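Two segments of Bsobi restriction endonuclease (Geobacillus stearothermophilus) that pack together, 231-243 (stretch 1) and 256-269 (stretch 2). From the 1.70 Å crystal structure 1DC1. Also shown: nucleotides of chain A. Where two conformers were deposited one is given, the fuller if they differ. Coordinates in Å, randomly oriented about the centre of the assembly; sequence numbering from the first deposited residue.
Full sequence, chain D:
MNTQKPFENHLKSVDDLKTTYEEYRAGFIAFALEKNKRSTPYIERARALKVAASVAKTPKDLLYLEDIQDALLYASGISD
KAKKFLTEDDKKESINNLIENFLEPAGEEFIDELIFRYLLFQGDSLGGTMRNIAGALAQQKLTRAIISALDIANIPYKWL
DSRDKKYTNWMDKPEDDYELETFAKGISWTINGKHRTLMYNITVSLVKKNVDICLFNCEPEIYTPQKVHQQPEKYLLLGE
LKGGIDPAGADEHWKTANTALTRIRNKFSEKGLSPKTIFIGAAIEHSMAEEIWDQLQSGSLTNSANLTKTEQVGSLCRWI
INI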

# COMPACT_ATOMS: atom_id res chain seq x y z
N GLN D 231 -30.64 -3.94 6.69
CA GLN D 231 -31.78 -3.43 5.93
C GLN D 231 -31.28 -2.24 5.13
O GLN D 231 -31.06 -1.17 5.68
CB GLN D 231 -32.91 -2.95 6.84
CG GLN D 231 -33.52 -4.02 7.75
CD GLN D 231 -34.20 -3.44 9.01
OE1 GLN D 231 -34.18 -2.22 9.24
NE2 GLN D 231 -34.80 -4.31 9.82
N PRO D 232 -31.10 -2.40 3.81
CA PRO D 232 -30.62 -1.34 2.93
C PRO D 232 -31.26 0.02 3.07
O PRO D 232 -30.60 1.03 2.91
CB PRO D 232 -30.80 -1.92 1.53
CG PRO D 232 -31.71 -3.12 1.73
CD PRO D 232 -31.36 -3.64 3.06
N GLU D 233 -32.55 0.07 3.38
CA GLU D 233 -33.22 1.35 3.54
C GLU D 233 -32.76 2.09 4.81
O GLU D 233 -33.01 3.30 4.94
CB GLU D 233 -34.75 1.16 3.61
CG GLU D 233 -35.23 -0.19 3.19
CD GLU D 233 -34.91 -1.24 4.20
OE1 GLU D 233 -35.33 -1.07 5.37
OE2 GLU D 233 -34.24 -2.23 3.83
N LYS D 234 -32.11 1.38 5.73
CA LYS D 234 -31.64 1.96 7.01
C LYS D 234 -30.33 2.69 6.88
O LYS D 234 -29.93 3.38 7.80
CB LYS D 234 -31.47 0.88 8.07
CG LYS D 234 -32.76 0.26 8.50
CD LYS D 234 -33.88 1.26 8.38
CE LYS D 234 -35.02 0.95 9.36
NZ LYS D 234 -36.25 1.74 9.01
N TYR D 235 -29.64 2.49 5.76
CA TYR D 235 -28.35 3.16 5.50
C TYR D 235 -28.54 4.58 4.97
O TYR D 235 -28.90 4.79 3.78
CB TYR D 235 -27.52 2.38 4.48
CG TYR D 235 -27.01 1.07 5.02
CD1 TYR D 235 -27.78 -0.10 4.93
CD2 TYR D 235 -25.73 0.97 5.56
CE1 TYR D 235 -27.27 -1.30 5.37
CE2 TYR D 235 -25.21 -0.25 6.00
CZ TYR D 235 -25.97 -1.38 5.91
OH TYR D 235 -25.46 -2.58 6.36
N LEU D 236 -28.32 5.56 5.85
CA LEU D 236 -28.45 6.98 5.47
C LEU D 236 -27.19 7.49 4.77
O LEU D 236 -27.28 8.28 3.84
CB LEU D 236 -28.67 7.89 6.69
CG LEU D 236 -30.00 7.77 7.44
CD1 LEU D 236 -29.98 8.59 8.69
CD2 LEU D 236 -31.15 8.19 6.52
N LEU D 237 -26.03 7.03 5.22
CA LEU D 237 -24.77 7.49 4.66
C LEU D 237 -23.69 6.43 4.76
O LEU D 237 -23.68 5.66 5.72
CB LEU D 237 -24.31 8.77 5.41
CG LEU D 237 -22.91 9.39 5.17
CD1 LEU D 237 -23.02 10.87 5.43
CD2 LEU D 237 -21.83 8.75 6.07
N LEU D 238 -22.81 6.38 3.74
CA LEU D 238 -21.65 5.48 3.71
C LEU D 238 -20.47 6.35 3.30
O LEU D 238 -20.59 7.21 2.43
CB LEU D 238 -21.85 4.31 2.76
CG LEU D 238 -23.13 3.54 3.13
CD1 LEU D 238 -24.20 3.79 2.10
CD2 LEU D 238 -22.85 2.10 3.25
N GLY D 239 -19.33 6.18 3.96
CA GLY D 239 -18.21 7.02 3.62
C GLY D 239 -16.88 6.36 3.83
O GLY D 239 -16.77 5.39 4.58
N GLU D 240 -15.87 6.88 3.14
CA GLU D 240 -14.51 6.37 3.23
C GLU D 240 -13.73 7.44 3.98
O GLU D 240 -13.97 8.63 3.81
CB GLU D 240 -13.90 6.16 1.83
CG GLU D 240 -13.77 4.70 1.32
CD GLU D 240 -14.80 3.67 1.88
OE1 GLU D 240 -14.70 3.33 3.08
OE2 GLU D 240 -15.68 3.18 1.12
N LEU D 241 -12.80 7.02 4.83
CA LEU D 241 -12.00 7.95 5.65
C LEU D 241 -10.55 7.52 5.52
O LEU D 241 -10.22 6.42 5.93
CB LEU D 241 -12.45 7.87 7.13
CG LEU D 241 -11.62 8.51 8.27
CD1 LEU D 241 -11.49 10.01 8.04
CD2 LEU D 241 -12.30 8.25 9.63
N LYS D 242 -9.70 8.38 4.94
CA LYS D 242 -8.26 8.09 4.74
C LYS D 242 -7.42 9.00 5.64
O LYS D 242 -7.43 10.22 5.47
CB LYS D 242 -7.90 8.30 3.28
CG LYS D 242 -9.00 7.81 2.34
CD LYS D 242 -8.60 6.59 1.60
CE LYS D 242 -8.35 5.46 2.52
NZ LYS D 242 -9.55 4.60 2.54
N GLY D 243 -6.76 8.40 6.63
CA GLY D 243 -5.97 9.17 7.56
C GLY D 243 -4.50 9.26 7.19
O GLY D 243 -3.70 9.78 7.95
N THR D 256 -8.49 3.81 -4.97
CA THR D 256 -9.08 2.66 -4.25
C THR D 256 -10.49 2.99 -3.70
O THR D 256 -11.47 2.27 -3.95
CB THR D 256 -8.15 2.20 -3.09
OG1 THR D 256 -6.80 2.09 -3.57
CG2 THR D 256 -8.59 0.90 -2.53
N ALA D 257 -10.58 4.11 -2.98
CA ALA D 257 -11.83 4.58 -2.36
C ALA D 257 -12.89 4.88 -3.39
O ALA D 257 -14.07 4.61 -3.16
CB ALA D 257 -11.59 5.81 -1.49
N ASN D 258 -12.49 5.42 -4.52
CA ASN D 258 -13.46 5.72 -5.51
C ASN D 258 -14.11 4.44 -6.04
O ASN D 258 -15.30 4.45 -6.30
CB ASN D 258 -12.84 6.56 -6.59
CG ASN D 258 -13.84 6.89 -7.65
OD1 ASN D 258 -14.75 7.67 -7.42
ND2 ASN D 258 -13.69 6.28 -8.82
N THR D 259 -13.37 3.34 -6.19
CA THR D 259 -14.02 2.12 -6.64
C THR D 259 -14.90 1.63 -5.54
O THR D 259 -16.01 1.16 -5.80
CB THR D 259 -13.04 1.03 -7.00
OG1 THR D 259 -12.30 1.48 -8.12
CG2 THR D 259 -13.74 -0.25 -7.39
N ALA D 260 -14.45 1.75 -4.30
CA ALA D 260 -15.27 1.31 -3.17
C ALA D 260 -16.60 2.07 -3.15
O ALA D 260 -17.67 1.47 -2.97
CB ALA D 260 -14.53 1.52 -1.86
N LEU D 261 -16.56 3.38 -3.35
CA LEU D 261 -17.79 4.15 -3.33
C LEU D 261 -18.68 3.86 -4.54
O LEU D 261 -19.88 3.91 -4.42
CB LEU D 261 -17.46 5.64 -3.18
CG LEU D 261 -16.82 5.96 -1.81
CD1 LEU D 261 -16.09 7.29 -1.91
CD2 LEU D 261 -17.89 6.05 -0.69
N THR D 262 -18.08 3.51 -5.67
CA THR D 262 -18.83 3.16 -6.85
C THR D 262 -19.51 1.78 -6.65
O THR D 262 -20.66 1.57 -7.05
CB THR D 262 -17.91 3.19 -8.06
OG1 THR D 262 -17.36 4.53 -8.19
CG2 THR D 262 -18.69 2.80 -9.29
N ARG D 263 -18.83 0.84 -6.01
CA ARG D 263 -19.46 -0.44 -5.72
C ARG D 263 -20.73 -0.14 -4.89
O ARG D 263 -21.79 -0.69 -5.14
CB ARG D 263 -18.51 -1.32 -4.88
CG ARG D 263 -17.47 -2.05 -5.71
CD ARG D 263 -16.37 -2.70 -4.87
NE ARG D 263 -15.44 -3.56 -5.64
CZ ARG D 263 -14.42 -4.25 -5.08
NH1 ARG D 263 -14.20 -4.18 -3.78
NH2 ARG D 263 -13.65 -5.05 -5.81
N ILE D 264 -20.59 0.76 -3.90
CA ILE D 264 -21.69 1.15 -3.00
C ILE D 264 -22.88 1.74 -3.76
O ILE D 264 -24.01 1.25 -3.63
CB ILE D 264 -21.22 2.17 -1.92
CG1 ILE D 264 -20.36 1.45 -0.88
CG2 ILE D 264 -22.43 2.81 -1.23
CD1 ILE D 264 -19.54 2.40 0.09
N ARG D 265 -22.61 2.77 -4.54
CA ARG D 265 -23.61 3.45 -5.33
C ARG D 265 -24.29 2.51 -6.30
O ARG D 265 -25.52 2.59 -6.45
CB ARG D 265 -22.97 4.59 -6.10
CG ARG D 265 -22.93 5.85 -5.33
CD ARG D 265 -22.29 6.99 -6.12
NE ARG D 265 -20.98 6.69 -6.70
CZ ARG D 265 -20.77 6.40 -7.98
NH1 ARG D 265 -21.78 6.35 -8.84
NH2 ARG D 265 -19.54 6.18 -8.41
N ASN D 266 -23.52 1.64 -6.94
CA ASN D 266 -24.04 0.70 -7.90
C ASN D 266 -25.02 -0.28 -7.24
O ASN D 266 -26.18 -0.39 -7.66
CB ASN D 266 -22.89 -0.08 -8.58
CG ASN D 266 -22.17 0.75 -9.69
OD1 ASN D 266 -22.64 1.82 -10.10
ND2 ASN D 266 -21.04 0.23 -10.16
N LYS D 267 -24.56 -0.95 -6.19
CA LYS D 267 -25.39 -1.92 -5.50
C LYS D 267 -26.66 -1.28 -4.90
O LYS D 267 -27.77 -1.82 -5.02
CB LYS D 267 -24.57 -2.59 -4.43
CG LYS D 267 -23.62 -3.60 -5.01
CD LYS D 267 -24.40 -4.59 -5.85
CE LYS D 267 -23.51 -5.71 -6.32
NZ LYS D 267 -24.19 -7.03 -6.12
N PHE D 268 -26.50 -0.14 -4.24
CA PHE D 268 -27.67 0.49 -3.64
C PHE D 268 -28.70 0.95 -4.70
O PHE D 268 -29.90 0.75 -4.53
CB PHE D 268 -27.27 1.67 -2.70
CG PHE D 268 -26.98 1.25 -1.26
CD1 PHE D 268 -25.72 0.73 -0.91
CD2 PHE D 268 -28.00 1.24 -0.30
CE1 PHE D 268 -25.48 0.18 0.39
CE2 PHE D 268 -27.78 0.69 0.99
CZ PHE D 268 -26.52 0.16 1.34
N SER D 269 -28.24 1.55 -5.80
CA SER D 269 -29.13 2.03 -6.83
C SER D 269 -29.97 0.93 -7.41
O SER D 269 -31.13 1.16 -7.75
CB SER D 269 -28.35 2.66 -7.96
OG SER D 269 -27.91 3.92 -7.52
P DC A 7 -5.81 4.66 6.43
OP1 DC A 7 -6.01 5.90 7.20
OP2 DC A 7 -6.51 4.47 5.13
O5' DC A 7 -4.26 4.49 6.12
C5' DC A 7 -3.27 4.58 7.17
C4' DC A 7 -1.89 4.38 6.59
O4' DC A 7 -1.73 3.06 5.98
C3' DC A 7 -1.48 5.41 5.52
O3' DC A 7 -0.13 5.77 5.72
C2' DC A 7 -1.51 4.62 4.24
C1' DC A 7 -1.17 3.21 4.68
N1 DC A 7 -1.73 2.19 3.78
C2 DC A 7 -0.87 1.20 3.23
O2 DC A 7 0.29 1.07 3.70
N3 DC A 7 -1.33 0.39 2.24
C4 DC A 7 -2.61 0.48 1.85
N4 DC A 7 -3.03 -0.31 0.85
C5 DC A 7 -3.53 1.41 2.47
C6 DC A 7 -3.06 2.22 3.41

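What fills the apolar centre of the contact? Leu238 points from the strand toward the helix, and its CD1 lies 3.9 Å from Ile264 CG2 and 4.2 Å from Phe268 CE1, over one face of the Phe268 ring. Phe268 in turn directs its edge at the face of Tyr235, with Phe268 CZ 3.8 Å from Tyr235 CD1, ring centroids 5.5 Å apart and planes at 69°. Such an offset edge-to-face arrangement brings the slightly positive ring hydrogens of one aromatic group toward the electron-rich face of the other. Farther along, Pro232 CB packs 4.0 Å from Phe268 CE2.

How do the backbones allow this? Strand 235-242 runs nearly antiparallel to helix 256-269, at 171°, with a closest axis approach of 9.0 Å. Pro232 therefore sits near Phe268, while Glu240 lies near Ala257. Strand alternation turns Leu238, Glu240 and Lys242 toward the helix and Leu241 away. Gly239 has no side chain, and its CA lies 4.4 Å from Leu261 CD2.

How does an acidic residue fit against this helix? Glu240 lays its aliphatic part on a small residue, with CG 3.7 Å from Ala257 CB. Glu240 OE2 lies 3.6 Å from Ala260 CB and 4.0 Å from Leu261 CD2; these are packing contacts, while OE1 is hydrogen-bonded elsewhere in the structure. No hydrogen bond joins the two stretches; their direct contact is close packing.

What happens at the polar edge? Lys242 touches the helix through its hydrocarbon chain, CD lying 4.4 Å from Ala257 CB, and its CE reaches within 3.3 Å of OP2 of DC7 of chain A. Next to it, the backbone Gly243 N donates a 2.7 Å hydrogen bond to DC7 OP1, tying the backbone just past the strand to the DNA phosphate, as befits a restriction endonuclease.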